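Side-chain contacts in ribonuclease VapC (Klebsiella pneumoniae, PDB 7BY3), which probably acts as the toxin of a toxin-antitoxin pair, a magnesium-dependent ribonuclease of the PIN-domain family that cuts RNA: residues Leu94-Ala97 and Gln98-Leu102; Glu22-Gln25 and Ala26-Trp30. All coordinates share one frame; numbering follows the deposited sequence.

Contact 1: residues Leu94-Ala97 and Gln98-Leu102; sequences LATA and QLHRL
Ala97 and Leu102 meet where helix 88-99 stops: Leu102 N gives Ala97 O a short, nearly straight bond (2.7 Å, N-H...O 177°), bringing the chain back under the last turn. Ala97 CB lies 3.5 Å from Leu102 O, whereas Ala97 CB and Leu102 CB touch only loosely at 4.5 Å; on this buried flank both side chains also rest on Leu7 of strand 6-8. The methyl of Ala97 is small enough to let the returning chain come this close.

Thr96 O, the neighbouring carbonyl, receives the ring of His100, four residues on. His100 ND1 donates to Thr96 O over 3.2 Å, lying in the carbonyl plane, with the oxygen at the ring edge. With CG anti to its own carbonyl carbon (chi1 -71°), the imidazole leans back along the helix, and the bond helps to fix its rotation. The backbone N of His100 adds a weak bond to the same oxygen. Thr96 is buried, its OG1 bonded to Ile92 O in the preceding turn.

The outer side is looser. Gln98 runs extended past Leu94, its NE2 4.3 Å from Leu94 CG, and its OE1 is weakly bonded to Arg76 of helix 71-83. Exposed Arg101 takes the left-handed conformation more usual for glycine (phi 58°); its long polar side chain can point to solvent, and NE makes a weak 3.3 Å bond to His100 O. As C-prime residue, with Arg101 N bonded to Gln98 O (3.0 Å) inside the Leu102-Ala97 bond, it completes a Schellman motif, a classic helix stop, here leading into strand 103-105.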
loop_
_atom_site.group_PDB
_atom_site.type_symbol
_atom_site.label_atom_id
_atom_site.label_comp_id
_atom_site.label_asym_id
_atom_site.label_seq_id
_atom_site.Cartn_x
_atom_site.Cartn_y
_atom_site.Cartn_z
ATOM N N LEU B 94 2.808 -6.698 9.121
ATOM C CA LEU B 94 3.471 -7.930 9.535
ATOM C C LEU B 94 4.235 -8.557 8.369
ATOM O O LEU B 94 5.321 -9.104 8.552
ATOM C CB LEU B 94 2.456 -8.924 10.104
ATOM C CG LEU B 94 3.018 -10.249 10.628
ATOM C CD1 LEU B 94 4.102 -10.004 11.667
ATOM C CD2 LEU B 94 1.913 -11.119 11.203
ATOM N N ALA B 95 3.663 -8.472 7.171
ATOM C CA ALA B 95 4.311 -8.988 5.967
ATOM C C ALA B 95 5.585 -8.214 5.661
ATOM O O ALA B 95 6.589 -8.785 5.238
ATOM C CB ALA B 95 3.361 -8.926 4.785
ATOM N N THR B 96 5.527 -6.906 5.876
ATOM C CA THR B 96 6.672 -6.035 5.662
ATOM C C THR B 96 7.816 -6.401 6.605
ATOM O O THR B 96 8.979 -6.439 6.200
ATOM C CB THR B 96 6.281 -4.556 5.858
ATOM O OG1 THR B 96 5.320 -4.183 4.864
ATOM C CG2 THR B 96 7.497 -3.654 5.738
ATOM N N ALA B 97 7.479 -6.689 7.857
ATOM C CA ALA B 97 8.476 -7.061 8.856
ATOM C C ALA B 97 9.143 -8.388 8.511
ATOM O O ALA B 97 10.367 -8.503 8.557
ATOM C CB ALA B 97 7.841 -7.132 10.236
ATOM N N GLN B 98 8.331 -9.382 8.167
ATOM C CA GLN B 98 8.832 -10.711 7.832
ATOM C C GLN B 98 9.797 -10.691 6.655
ATOM O O GLN B 98 10.892 -11.246 6.733
ATOM C CB GLN B 98 7.674 -11.660 7.515
ATOM C CG GLN B 98 6.783 -11.987 8.692
ATOM C CD GLN B 98 5.898 -13.183 8.419
ATOM O OE1 GLN B 98 5.767 -13.621 7.277
ATOM N NE2 GLN B 98 5.286 -13.718 9.466
ATOM N N LEU B 99 9.379 -10.054 5.566
ATOM C CA LEU B 99 10.169 -10.026 4.341
ATOM C C LEU B 99 11.546 -9.414 4.573
ATOM O O LEU B 99 12.543 -9.878 4.021
ATOM C CB LEU B 99 9.430 -9.249 3.250
ATOM C CG LEU B 99 8.194 -9.907 2.626
ATOM C CD1 LEU B 99 8.008 -9.434 1.196
ATOM C CD2 LEU B 99 8.282 -11.424 2.682
ATOM N N HIS B 100 11.595 -8.373 5.395
ATOM C CA HIS B 100 12.842 -7.670 5.675
ATOM C C HIS B 100 13.530 -8.159 6.947
ATOM O O HIS B 100 14.534 -7.587 7.369
ATOM C CB HIS B 100 12.589 -6.166 5.751
ATOM C CG HIS B 100 12.290 -5.545 4.424
ATOM N ND1 HIS B 100 11.033 -5.550 3.861
ATOM C CD2 HIS B 100 13.098 -4.915 3.533
ATOM C CE1 HIS B 100 11.075 -4.945 2.690
ATOM N NE2 HIS B 100 12.311 -4.549 2.467
ATOM N N ARG B 101 12.979 -9.210 7.550
ATOM C CA ARG B 101 13.529 -9.810 8.766
ATOM C C ARG B 101 13.632 -8.800 9.897
ATOM O O ARG B 101 14.680 -8.665 10.527
ATOM C CB ARG B 101 14.907 -10.422 8.507
ATOM C CG ARG B 101 15.060 -11.114 7.169
ATOM C CD ARG B 101 16.503 -11.035 6.715
ATOM N NE ARG B 101 16.894 -9.650 6.461
ATOM C CZ ARG B 101 18.136 -9.191 6.569
ATOM N NH1 ARG B 101 19.118 -10.004 6.931
ATOM N NH2 ARG B 101 18.393 -7.914 6.319
ATOM N N LEU B 102 12.542 -8.085 10.149
ATOM C CA LEU B 102 12.505 -7.119 11.236
ATOM C C LEU B 102 11.573 -7.583 12.344
ATOM O O LEU B 102 10.577 -8.256 12.086
ATOM C CB LEU B 102 12.061 -5.748 10.725
ATOM C CG LEU B 102 12.670 -5.265 9.410
ATOM C CD1 LEU B 102 12.097 -3.912 9.033
ATOM C CD2 LEU B 102 14.178 -5.199 9.517
#

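Contact 2: residues Glu22-Gln25 and Ala26-Trp30; sequences EAKQ and ALEAW
An i to i+4 salt bridge on the short helix 21-28 joins Lys24 to Glu28, one turn apart, where two long charged side chains can reach each other above the backbone. Lys24 NZ lies 3.1 Å from Glu28 OE2, which it meets on the syn side of the carboxylate but 32° out of its plane. The carboxylate beside it would probably stabilise the ammonium form. The lysine sets out with CG anti to the backbone N (chi1 172°), stays extended as far as CE, and turns only at the last bond to bring the ammonium round. Its aliphatic part shares in the contact: Lys24 CE comes within 3.2 Å of Glu28 OE2, as the two chains cross obliquely. A water bridges the pair, accepting from Lys24 NZ at 2.9 Å and donating weakly to Glu28 OE1. Side chains of another protein chain of the assembly reach Lys24, Leu27 and Glu28.

Glu28 CG lies 3.1 Å from Lys24 O, the carbonyl that takes Glu28 N in the helical bond beneath the salt bridge. In the PIN domain this helix turns its other flank inward, and there the residues are small or apolar. Ala23 O accepts Leu27 N at 2.8 Å, while Leu27 CG lies 3.6 Å from that oxygen; the leucine reaches on to Leu16 of helix 10-17 and Phe8 of strand 6-8. The methyl of Ala26, like that of Ala23, leaves room for Tyr122 to pack against the helix. Ala29 N makes a weak bond to Gln25 O, 3.2 Å with an N-H...O angle of 121°, and Ala29 CB lies equally near that oxygen.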
loop_
_atom_site.group_PDB
_atom_site.type_symbol
_atom_site.label_atom_id
_atom_site.label_comp_id
_atom_site.label_asym_id
_atom_site.label_seq_id
_atom_site.Cartn_x
_atom_site.Cartn_y
_atom_site.Cartn_z
ATOM N N GLU B 22 6.892 6.208 27.235
ATOM C CA GLU B 22 6.936 4.772 26.985
ATOM C C GLU B 22 7.331 4.477 25.542
ATOM O O GLU B 22 7.992 3.477 25.262
ATOM C CB GLU B 22 5.581 4.126 27.295
ATOM C CG GLU B 22 5.182 4.148 28.766
ATOM C CD GLU B 22 4.323 5.345 29.134
ATOM O OE1 GLU B 22 4.425 6.392 28.461
ATOM O OE2 GLU B 22 3.540 5.237 30.101
ATOM N N ALA B 23 6.919 5.352 24.631
ATOM C CA ALA B 23 7.233 5.197 23.215
ATOM C C ALA B 23 8.673 5.609 22.926
ATOM O O ALA B 23 9.358 4.978 22.122
ATOM C CB ALA B 23 6.271 6.004 22.370
ATOM N N LYS B 24 9.117 6.679 23.583
ATOM C CA LYS B 24 10.511 7.100 23.527
ATOM C C LYS B 24 11.417 5.946 23.952
ATOM O O LYS B 24 12.460 5.710 23.347
ATOM C CB LYS B 24 10.735 8.328 24.419
ATOM C CG LYS B 24 12.191 8.744 24.596
ATOM C CD LYS B 24 12.289 10.133 25.217
ATOM C CE LYS B 24 13.720 10.485 25.608
ATOM N NZ LYS B 24 14.250 9.613 26.694
ATOM N N GLN B 25 10.996 5.216 24.980
ATOM C CA GLN B 25 11.748 4.067 25.469
ATOM C C GLN B 25 11.654 2.881 24.520
ATOM O O GLN B 25 12.548 2.040 24.476
ATOM C CB GLN B 25 11.252 3.658 26.854
ATOM C CG GLN B 25 11.545 4.681 27.925
ATOM C CD GLN B 25 11.115 4.225 29.299
ATOM O OE1 GLN B 25 10.361 3.263 29.442
ATOM N NE2 GLN B 25 11.592 4.916 30.323
ATOM N N ALA B 26 10.562 2.811 23.767
ATOM C CA ALA B 26 10.383 1.745 22.792
ATOM C C ALA B 26 11.266 1.988 21.572
ATOM O O ALA B 26 11.826 1.054 21.000
ATOM C CB ALA B 26 8.923 1.636 22.383
ATOM N N LEU B 27 11.388 3.252 21.184
ATOM C CA LEU B 27 12.172 3.617 20.012
ATOM C C LEU B 27 13.672 3.648 20.300
ATOM O O LEU B 27 14.483 3.479 19.392
ATOM C CB LEU B 27 11.709 4.970 19.474
ATOM C CG LEU B 27 10.420 4.918 18.653
ATOM C CD1 LEU B 27 9.885 6.310 18.415
ATOM C CD2 LEU B 27 10.664 4.213 17.331
ATOM N N GLU B 28 14.037 3.871 21.559
ATOM C CA GLU B 28 15.442 3.843 21.960
ATOM C C GLU B 28 15.935 2.420 22.182
ATOM O O GLU B 28 17.134 2.157 22.131
ATOM C CB GLU B 28 15.664 4.661 23.234
ATOM C CG GLU B 28 15.521 6.159 23.055
ATOM C CD GLU B 28 15.727 6.918 24.351
ATOM O OE1 GLU B 28 16.039 6.276 25.376
ATOM O OE2 GLU B 28 15.572 8.157 24.346
ATOM N N ALA B 29 15.002 1.505 22.414
ATOM C CA ALA B 29 15.332 0.129 22.769
ATOM C C ALA B 29 15.881 -0.667 21.593
ATOM O O ALA B 29 16.288 -1.816 21.751
ATOM C CB ALA B 29 14.115 -0.567 23.341
ATOM N N TRP B 30 15.879 -0.060 20.412
ATOM C CA TRP B 30 16.337 -0.742 19.209
ATOM C C TRP B 30 17.331 0.107 18.426
ATOM O O TRP B 30 17.238 1.334 18.423
ATOM C CB TRP B 30 15.138 -1.112 18.337
ATOM C CG TRP B 30 14.183 -2.031 19.032
ATOM C CD1 TRP B 30 13.179 -1.677 19.883
ATOM C CD2 TRP B 30 14.152 -3.459 18.946
ATOM N NE1 TRP B 30 12.521 -2.795 20.330
ATOM C CE2 TRP B 30 13.099 -3.904 19.769
ATOM C CE3 TRP B 30 14.909 -4.405 18.250
ATOM C CZ2 TRP B 30 12.785 -5.251 19.915
ATOM C CZ3 TRP B 30 14.595 -5.743 18.397
ATOM C CH2 TRP B 30 13.544 -6.153 19.222
HETATM O O HOH W 1 16.882 8.829 27.572
#

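In the fold
Contact 2 comes first along the chain, on helix 21-28, and contact 1 follows much later, at the end of helix 88-99. Their centres are about 19 Å apart and their nearest atoms about 7 Å, so they do not touch, yet both lie within the one PIN domain. Strand 6-8 links them: Leu7 packs against contact 1 and Phe8 against contact 2. Strand 103-105, its neighbour in the parallel sheet, follows contact 1 in sequence and meets Trp30 of contact 2. Side chain to side chain, Asp9, a predicted magnesium ligand, is about 8 Å from Leu94 and about 10 Å from Leu27; Asp90, also predicted, is about 6 Å from Leu94.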